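Local coordinates for insulinase family protease (Yersinia pestis, PDB 3GO9), which is probably a peptidase of the insulinase (M16) family and binds zinc ions in the crystal, at residues Ser36-Ala41 with Ala211-Val216; Ser258-Gln263 with Gln445-Pro450; Asn358-Ala363 with Ala425-Glu430. One frame throughout, in Å; residues are numbered along the deposited sequence. Where two conformers were deposited one is given.

Contact 1. Residues Ser36-Ala41 with Ala211-Val216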
loop_
_atom_site.group_PDB
_atom_site.type_symbol
_atom_site.label_atom_id
_atom_site.label_comp_id
_atom_site.label_asym_id
_atom_site.label_seq_id
_atom_site.Cartn_x
_atom_site.Cartn_y
_atom_site.Cartn_z
ATOM N N SER A 36 -1.940 14.032 -15.420
ATOM C CA SER A 36 -2.224 12.652 -15.855
ATOM C C SER A 36 -3.547 12.200 -15.323
ATOM O O SER A 36 -3.943 12.596 -14.215
ATOM C CB SER A 36 -1.138 11.715 -15.336
ATOM O OG SER A 36 0.134 12.043 -15.918
ATOM N N TRP A 37 -4.235 11.367 -16.092
ATOM C CA TRP A 37 -5.488 10.790 -15.594
ATOM C C TRP A 37 -5.607 9.334 -16.036
ATOM O O TRP A 37 -5.040 8.946 -17.072
ATOM C CB TRP A 37 -6.709 11.594 -16.038
ATOM C CG TRP A 37 -6.874 11.787 -17.499
ATOM C CD1 TRP A 37 -6.396 12.838 -18.249
ATOM C CD2 TRP A 37 -7.569 10.929 -18.423
ATOM N NE1 TRP A 37 -6.748 12.683 -19.574
ATOM C CE2 TRP A 37 -7.481 11.535 -19.706
ATOM C CE3 TRP A 37 -8.273 9.741 -18.285
ATOM C CZ2 TRP A 37 -8.057 10.965 -20.863
ATOM C CZ3 TRP A 37 -8.856 9.160 -19.438
ATOM C CH2 TRP A 37 -8.733 9.772 -20.711
ATOM N N GLN A 38 -6.362 8.570 -15.231
ATOM C CA GLN A 38 -6.566 7.169 -15.492
ATOM C C GLN A 38 -8.003 6.850 -15.125
ATOM O O GLN A 38 -8.456 7.228 -14.073
ATOM C CB GLN A 38 -5.614 6.305 -14.696
ATOM C CG GLN A 38 -4.145 6.578 -14.879
ATOM C CD GLN A 38 -3.231 5.560 -14.219
ATOM O OE1 GLN A 38 -3.637 4.436 -13.842
ATOM N NE2 GLN A 38 -1.982 5.957 -14.044
ATOM N N LEU A 39 -8.711 6.142 -16.004
ATOM C CA LEU A 39 -10.111 5.855 -15.814
ATOM C C LEU A 39 -10.363 4.345 -16.035
ATOM O O LEU A 39 -9.944 3.746 -17.036
ATOM C CB LEU A 39 -10.925 6.666 -16.829
ATOM C CG LEU A 39 -12.362 6.318 -17.046
ATOM C CD1 LEU A 39 -13.149 6.388 -15.737
ATOM C CD2 LEU A 39 -12.875 7.315 -18.104
ATOM N N LEU A 40 -11.073 3.741 -15.102
ATOM C CA LEU A 40 -11.538 2.401 -15.225
ATOM C C LEU A 40 -13.066 2.422 -15.241
ATOM O O LEU A 40 -13.687 2.605 -14.204
ATOM C CB LEU A 40 -11.056 1.530 -14.034
ATOM C CG LEU A 40 -11.447 0.045 -14.121
ATOM C CD1 LEU A 40 -10.871 -0.629 -15.368
ATOM C CD2 LEU A 40 -11.108 -0.773 -12.845
ATOM N N ALA A 41 -13.682 2.257 -16.416
ATOM C CA ALA A 41 -15.140 2.129 -16.451
ATOM C C ALA A 41 -15.551 0.735 -15.956
ATOM O O ALA A 41 -14.943 -0.273 -16.357
ATOM C CB ALA A 41 -15.643 2.346 -17.909
ATOM N N ALA A 211 3.012 16.766 -11.432
ATOM C CA ALA A 211 3.160 15.955 -10.252
ATOM C C ALA A 211 1.815 15.378 -9.796
ATOM O O ALA A 211 1.737 14.904 -8.677
ATOM C CB ALA A 211 3.763 16.764 -9.152
HETATM N N MSE A 212 0.814 15.378 -10.678
HETATM C CA MSE A 212 -0.549 14.957 -10.309
HETATM C C MSE A 212 -1.089 13.877 -11.220
HETATM O O MSE A 212 -0.895 13.920 -12.434
HETATM C CB MSE A 212 -1.533 16.119 -10.355
HETATM C CG MSE A 212 -1.099 17.272 -9.465
HETATM SE SE MSE A 212 -2.442 18.644 -9.444
HETATM C CE MSE A 212 -1.585 19.868 -8.187
ATOM N N THR A 213 -1.831 12.959 -10.622
ATOM C CA THR A 213 -2.603 11.966 -11.370
ATOM C C THR A 213 -3.969 11.833 -10.750
ATOM O O THR A 213 -4.086 11.571 -9.519
ATOM C CB THR A 213 -1.960 10.587 -11.381
ATOM O OG1 THR A 213 -0.584 10.683 -11.844
ATOM C CG2 THR A 213 -2.702 9.620 -12.239
ATOM N N LEU A 214 -4.981 11.950 -11.609
ATOM C CA LEU A 214 -6.351 11.674 -11.195
ATOM C C LEU A 214 -6.784 10.279 -11.632
ATOM O O LEU A 214 -6.567 9.911 -12.794
ATOM C CB LEU A 214 -7.309 12.696 -11.814
ATOM C CG LEU A 214 -8.795 12.502 -11.511
ATOM C CD1 LEU A 214 -9.169 12.818 -10.082
ATOM C CD2 LEU A 214 -9.649 13.350 -12.498
ATOM N N TYR A 215 -7.350 9.511 -10.707
ATOM C CA TYR A 215 -7.869 8.202 -11.026
ATOM C C TYR A 215 -9.369 8.193 -10.766
ATOM O O TYR A 215 -9.835 8.775 -9.804
ATOM C CB TYR A 215 -7.273 7.104 -10.109
ATOM C CG TYR A 215 -5.767 7.006 -10.103
ATOM C CD1 TYR A 215 -5.133 5.981 -10.814
ATOM C CD2 TYR A 215 -5.015 7.858 -9.360
ATOM C CE1 TYR A 215 -3.728 5.888 -10.827
ATOM C CE2 TYR A 215 -3.648 7.794 -9.374
ATOM C CZ TYR A 215 -3.024 6.774 -10.109
ATOM O OH TYR A 215 -1.619 6.673 -10.086
ATOM N N VAL A 216 -10.125 7.517 -11.643
ATOM C CA VAL A 216 -11.548 7.409 -11.512
ATOM C C VAL A 216 -11.909 5.947 -11.792
ATOM O O VAL A 216 -11.516 5.389 -12.858
ATOM C CB VAL A 216 -12.305 8.297 -12.509
ATOM C CG1 VAL A 216 -13.853 8.132 -12.406
ATOM C CG2 VAL A 216 -11.900 9.778 -12.336
HETATM O O HOH W 1 1.211 13.833 -14.137
#
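Ser36, Gln38 and Leu40 present their backbones to Met212, Leu214 and Val216, and five N-H...O bonds join the two strands. Ser36 N donates to Met212 O at 3.2 Å; the carbonyl of Ser36 then takes Leu214 N. Gln38 is gripped twice, its N reaching Leu214 O at 2.8 Å and its O receiving Val216 N; Leu40 N donates to Val216 O, and the ladder continues to Gly218. This is parallel pairing inside the mixed sheet of the N-terminal half: the intervening Trp37 and Leu39 bond instead to Gly29 and Gln27 of strand 26-30, while Thr213 bonds to Ile55. A water lies 2.7 Å from Met212 O and also bonds to Ser36 OG, itself bonded to Lys30 NZ. On the face of Gln38 and Tyr215, the glutamine lies alongside the phenol, its amide plane turned 61° from the ring and OE1 3.3 Å from Tyr215 CE1. A glutamine suits this buried place because Arg395 of helix 388-401 supplies a donor to OE1; Tyr215 OH pairs with Gln399. The other face is apolar: Leu39 CD1 rests 3.8 Å from Val216 CG1, both residues packed against Ile225 of helix 222-233.

Contact 2. Residues Ser258-Gln263 with Gln445-Pro450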
loop_
_atom_site.group_PDB
_atom_site.type_symbol
_atom_site.label_atom_id
_atom_site.label_comp_id
_atom_site.label_asym_id
_atom_site.label_seq_id
_atom_site.Cartn_x
_atom_site.Cartn_y
_atom_site.Cartn_z
ATOM N N SER A 258 13.813 -5.626 20.957
ATOM C CA SER A 258 12.559 -5.531 21.697
ATOM C C SER A 258 12.092 -4.075 21.618
ATOM O O SER A 258 12.887 -3.152 21.767
ATOM C CB SER A 258 12.726 -5.992 23.164
ATOM O OG SER A 258 11.503 -5.793 23.919
ATOM N N LEU A 259 10.814 -3.899 21.355
ATOM C CA LEU A 259 10.213 -2.569 21.247
ATOM C C LEU A 259 9.032 -2.566 22.153
ATOM O O LEU A 259 8.104 -3.378 21.955
ATOM C CB LEU A 259 9.775 -2.308 19.823
ATOM C CG LEU A 259 10.921 -2.415 18.821
ATOM C CD1 LEU A 259 10.382 -2.332 17.412
ATOM C CD2 LEU A 259 12.004 -1.385 18.957
HETATM N N MSE A 260 9.058 -1.666 23.154
HETATM C CA MSE A 260 7.896 -1.473 24.033
HETATM C C MSE A 260 6.831 -0.735 23.280
HETATM O O MSE A 260 7.118 0.254 22.608
HETATM C CB MSE A 260 8.190 -0.639 25.277
HETATM C CG MSE A 260 6.895 -0.281 26.051
HETATM SE SE MSE A 260 6.067 1.483 25.789
HETATM C CE MSE A 260 5.152 1.672 24.113
ATOM N N ASN A 261 5.603 -1.198 23.426
ATOM C CA ASN A 261 4.471 -0.661 22.742
ATOM C C ASN A 261 3.329 -0.431 23.739
ATOM O O ASN A 261 2.984 -1.318 24.517
ATOM C CB ASN A 261 4.078 -1.644 21.683
ATOM C CG ASN A 261 2.895 -1.192 20.900
ATOM O OD1 ASN A 261 2.214 -0.215 21.260
ATOM N ND2 ASN A 261 2.603 -1.917 19.830
ATOM N N GLU A 262 2.715 0.758 23.703
ATOM C CA GLU A 262 1.719 1.081 24.723
ATOM C C GLU A 262 0.266 0.653 24.417
ATOM O O GLU A 262 -0.534 0.702 25.324
ATOM C CB GLU A 262 1.851 2.534 25.227
ATOM C CG GLU A 262 1.590 3.652 24.253
ATOM C CD GLU A 262 2.075 4.992 24.810
ATOM O OE1 GLU A 262 1.756 5.310 25.982
ATOM O OE2 GLU A 262 2.792 5.717 24.085
ATOM N N GLN A 263 -0.041 0.148 23.220
ATOM C CA GLN A 263 -1.375 -0.385 22.889
ATOM C C GLN A 263 -1.499 -1.927 22.773
ATOM O O GLN A 263 -2.605 -2.467 22.637
ATOM C CB GLN A 263 -1.817 0.209 21.566
ATOM C CG GLN A 263 -1.701 1.729 21.488
ATOM C CD GLN A 263 -1.733 2.196 20.057
ATOM O OE1 GLN A 263 -0.684 2.412 19.439
ATOM N NE2 GLN A 263 -2.935 2.310 19.500
ATOM N N GLN A 445 6.628 -5.672 22.999
ATOM C CA GLN A 445 6.059 -5.918 24.330
ATOM C C GLN A 445 5.082 -4.819 24.757
ATOM O O GLN A 445 5.221 -3.662 24.335
ATOM C CB GLN A 445 7.157 -6.009 25.330
ATOM C CG GLN A 445 7.971 -7.265 25.126
ATOM C CD GLN A 445 9.019 -7.440 26.153
ATOM O OE1 GLN A 445 10.189 -7.132 25.901
ATOM N NE2 GLN A 445 8.639 -7.943 27.319
ATOM N N PRO A 446 4.066 -5.188 25.562
ATOM C CA PRO A 446 3.181 -4.114 26.122
ATOM C C PRO A 446 3.921 -3.202 27.068
ATOM O O PRO A 446 4.808 -3.661 27.796
ATOM C CB PRO A 446 2.131 -4.916 26.901
ATOM C CG PRO A 446 2.124 -6.293 26.261
ATOM C CD PRO A 446 3.585 -6.536 25.931
ATOM N N LYS A 447 3.538 -1.917 27.116
ATOM C CA LYS A 447 4.106 -1.022 28.138
ATOM C C LYS A 447 3.931 -1.623 29.531
ATOM O O LYS A 447 2.882 -2.181 29.829
ATOM C CB LYS A 447 3.481 0.391 28.104
ATOM C CG LYS A 447 4.142 1.327 29.150
ATOM C CD LYS A 447 3.469 2.690 29.242
ATOM C CE LYS A 447 3.504 3.216 30.695
ATOM N NZ LYS A 447 3.497 4.700 30.773
ATOM N N GLY A 448 4.967 -1.522 30.357
ATOM C CA GLY A 448 4.988 -2.065 31.722
ATOM C C GLY A 448 5.462 -3.490 31.890
ATOM O O GLY A 448 5.749 -3.934 33.011
ATOM N N GLU A 449 5.600 -4.229 30.786
ATOM C CA GLU A 449 6.051 -5.614 30.875
ATOM C C GLU A 449 7.573 -5.661 30.977
ATOM O O GLU A 449 8.251 -5.021 30.185
ATOM C CB GLU A 449 5.579 -6.371 29.637
ATOM C CG GLU A 449 5.699 -7.869 29.733
ATOM C CD GLU A 449 5.177 -8.557 28.487
ATOM O OE1 GLU A 449 4.004 -8.984 28.490
ATOM O OE2 GLU A 449 5.914 -8.603 27.473
ATOM N N PRO A 450 8.125 -6.431 31.923
ATOM C CA PRO A 450 9.572 -6.544 32.050
ATOM C C PRO A 450 10.213 -6.901 30.710
ATOM O O PRO A 450 9.729 -7.813 30.044
ATOM C CB PRO A 450 9.735 -7.682 33.036
ATOM C CG PRO A 450 8.532 -7.593 33.895
ATOM C CD PRO A 450 7.431 -7.075 33.046
#
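Ser258 and Gln445 join side chain to side chain beside a short parallel pairing of strands 257-261 and 440-446, at the edge of the five-stranded sheet. Ser258 OG stands anti to its backbone N (chi1 175°) and donates to Gln445 OE1 at 2.7 Å, the hydroxyl lying in the plane of the amide and using one of the oxygen's lone pairs; Val452 N is a second donor to that oxygen. Gln445 runs extended beyond CG, carrying its amide out to these partners, and a side chain that is both donor and acceptor suits a residue buried among polar partners. In the backbone, Gln445 N bonds to Leu259 O and Asn261 N to Gln445 O, before Lys447 N reaches Asn261 O at 2.7 Å from above the carbonyl plane. There the strands part. Pro446-Glu449 form a type II turn, whose third position needs a positive phi that Gly448 adopts easily, and Asn261 OD1 accepts from Gln263 N in an Asx turn. On the solvent side, Met260, a selenomethionine modelled in two conformers, lies alongside Lys447 in the one given, so this packing is only tentative. Lys447 CB also packs on Glu262 CB at 3.9 Å. The amide of Gln445 is fixed at its nitrogen too: NE2 donates to Pro450 O and, within 2° of the amide plane, to the anti lone pair of Glu449 OE2 at 2.8 Å.

Contact 3. Residues Asn358-Ala363 with Ala425-Glu430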
loop_
_atom_site.group_PDB
_atom_site.type_symbol
_atom_site.label_atom_id
_atom_site.label_comp_id
_atom_site.label_asym_id
_atom_site.label_seq_id
_atom_site.Cartn_x
_atom_site.Cartn_y
_atom_site.Cartn_z
ATOM N N ASN A 358 13.129 -30.186 4.463
ATOM C CA ASN A 358 12.355 -31.186 3.744
ATOM C C ASN A 358 11.175 -30.698 2.932
ATOM O O ASN A 358 10.666 -31.438 2.064
ATOM C CB ASN A 358 11.884 -32.219 4.762
ATOM C CG ASN A 358 13.057 -32.941 5.417
ATOM O OD1 ASN A 358 13.106 -33.122 6.642
ATOM N ND2 ASN A 358 14.016 -33.346 4.591
ATOM N N GLY A 359 10.714 -29.483 3.189
ATOM C CA GLY A 359 9.621 -28.920 2.466
ATOM C C GLY A 359 8.301 -29.594 2.683
ATOM O O GLY A 359 8.077 -30.284 3.703
ATOM N N LEU A 360 7.446 -29.399 1.711
ATOM C CA LEU A 360 6.120 -29.971 1.681
ATOM C C LEU A 360 6.231 -31.426 1.258
ATOM O O LEU A 360 7.131 -31.810 0.511
ATOM C CB LEU A 360 5.260 -29.206 0.691
ATOM C CG LEU A 360 4.895 -27.764 0.994
ATOM C CD1 LEU A 360 3.750 -27.366 0.064
ATOM C CD2 LEU A 360 4.498 -27.593 2.456
ATOM N N SER A 361 5.284 -32.225 1.724
ATOM C CA SER A 361 5.065 -33.553 1.144
ATOM C C SER A 361 4.367 -33.437 -0.206
ATOM O O SER A 361 3.767 -32.408 -0.538
ATOM C CB SER A 361 4.185 -34.412 2.065
ATOM O OG SER A 361 2.886 -33.910 2.092
ATOM N N GLN A 362 4.392 -34.511 -0.975
ATOM C CA GLN A 362 3.704 -34.498 -2.248
ATOM C C GLN A 362 2.227 -34.290 -2.044
ATOM O O GLN A 362 1.579 -33.610 -2.820
ATOM C CB GLN A 362 3.929 -35.821 -2.991
ATOM C CG GLN A 362 3.305 -35.842 -4.401
ATOM C CD GLN A 362 4.036 -34.939 -5.359
ATOM O OE1 GLN A 362 5.252 -35.072 -5.557
ATOM N NE2 GLN A 362 3.305 -33.993 -5.951
ATOM N N ALA A 363 1.662 -34.913 -1.002
ATOM C CA ALA A 363 0.229 -34.770 -0.759
ATOM C C ALA A 363 -0.138 -33.333 -0.392
ATOM O O ALA A 363 -1.160 -32.802 -0.846
ATOM C CB ALA A 363 -0.228 -35.732 0.358
ATOM N N ALA A 425 9.629 -30.264 -6.307
ATOM C CA ALA A 425 11.034 -29.969 -6.159
ATOM C C ALA A 425 11.317 -28.476 -6.239
ATOM O O ALA A 425 12.170 -27.958 -5.516
ATOM C CB ALA A 425 11.812 -30.677 -7.200
ATOM N N GLU A 426 10.636 -27.811 -7.168
ATOM C CA GLU A 426 10.827 -26.377 -7.391
ATOM C C GLU A 426 10.299 -25.605 -6.215
ATOM O O GLU A 426 10.998 -24.694 -5.681
ATOM C CB GLU A 426 10.147 -25.930 -8.678
ATOM C CG GLU A 426 10.817 -26.419 -9.934
ATOM C CD GLU A 426 10.012 -26.185 -11.226
ATOM O OE1 GLU A 426 8.768 -26.036 -11.217
ATOM O OE2 GLU A 426 10.648 -26.204 -12.294
ATOM N N LEU A 427 9.076 -25.936 -5.796
ATOM C CA LEU A 427 8.507 -25.200 -4.645
ATOM C C LEU A 427 9.359 -25.482 -3.383
ATOM O O LEU A 427 9.636 -24.587 -2.619
ATOM C CB LEU A 427 7.047 -25.558 -4.396
ATOM C CG LEU A 427 6.326 -24.608 -3.407
ATOM C CD1 LEU A 427 6.366 -23.162 -3.882
ATOM C CD2 LEU A 427 4.883 -24.950 -3.153
ATOM N N ASN A 428 9.760 -26.728 -3.163
ATOM C CA ASN A 428 10.598 -27.024 -1.982
ATOM C C ASN A 428 11.974 -26.354 -2.004
ATOM O O ASN A 428 12.505 -25.947 -0.958
ATOM C CB ASN A 428 10.710 -28.551 -1.800
ATOM C CG ASN A 428 9.488 -29.138 -1.176
ATOM O OD1 ASN A 428 8.623 -28.402 -0.724
ATOM N ND2 ASN A 428 9.388 -30.488 -1.155
ATOM N N ARG A 429 12.598 -26.250 -3.174
ATOM C CA ARG A 429 13.844 -25.500 -3.284
ATOM C C ARG A 429 13.665 -24.041 -2.900
ATOM O O ARG A 429 14.518 -23.500 -2.211
ATOM C CB ARG A 429 14.421 -25.597 -4.684
ATOM C CG ARG A 429 15.682 -24.797 -4.913
ATOM C CD ARG A 429 16.824 -25.270 -4.035
ATOM N NE ARG A 429 17.177 -26.685 -4.326
ATOM C CZ ARG A 429 18.107 -27.410 -3.696
ATOM N NH1 ARG A 429 18.851 -26.916 -2.710
ATOM N NH2 ARG A 429 18.316 -28.673 -4.094
ATOM N N GLU A 430 12.581 -23.431 -3.383
ATOM C CA GLU A 430 12.240 -22.021 -3.075
ATOM C C GLU A 430 12.047 -21.884 -1.550
ATOM O O GLU A 430 12.628 -20.987 -0.906
ATOM C CB GLU A 430 10.991 -21.630 -3.847
ATOM C CG GLU A 430 10.553 -20.217 -3.684
ATOM C CD GLU A 430 11.498 -19.198 -4.254
ATOM O OE1 GLU A 430 12.029 -19.426 -5.350
ATOM O OE2 GLU A 430 11.683 -18.129 -3.598
#
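Asn428 reaches out from helix 424-435 and clasps the backbone of Leu360 with both ends of its carboxamide. OD1 accepts from Leu360 N at 2.9 Å, and ND2 donates to Leu360 O at 3.1 Å. The second bond is the more regular: the acceptor lies within 9° of the asparagine amide plane and the donor sits in the plane of the Leu360 carbonyl, on a lone pair. The first is tilted, with Leu360 N approaching OD1 from 35° outside the plane of the carboxamide. Asparagine suits the place because its short side chain offers an acceptor and a donor on one group, matching the N-H and C=O of a single residue, and so satisfies a turn that belongs to no helix or strand. With CG anti to its own carbonyl carbon (chi1 -78°), the group is aimed at the turn. Two grips also limit rotation of the amide.

Gly359 makes the close approach possible. It leaves the helix 341-358 with positive phi, and, having no side chain, lets Asn428 OD1 lie 3.4 Å from Gly359 CA.

Leu360, whose CB also touches OD1, and Leu427 supply the apolar part, Leu360 CD1 meeting Leu427 CD2 loosely at 4.2 Å. Both leucines also touch Leu368 of helix 362-377, which begins just after Ser361, its N-cap. Leu360 further packs on Leu431, and Leu427 on Phe365 and on Ala295 of helix 283-309, so the turn between helices 341-358 and 362-377 is fastened to the flank of helix 424-435.

Along the chain contact 1 is complete before the first segment of contact 2 begins, and contact 3 falls wholly between the two segments of contact 2. Contact 1 lies in the seven-stranded sheet of the N-terminal half, contact 2 at one edge of the five-stranded sheet of the C-terminal half, and contact 3 among the helices of that second half. Their centres are far apart: about 43 Å from contact 1 to either of the others, and about 38 Å between contacts 2 and 3; none of the three touches another. Helix 424-435 of contact 3 leads directly into strand 440-446 of contact 2. In both sheets a late strand returns to pair in parallel with an early one, consistent with the repeated alpha/beta halves of M16 proteins.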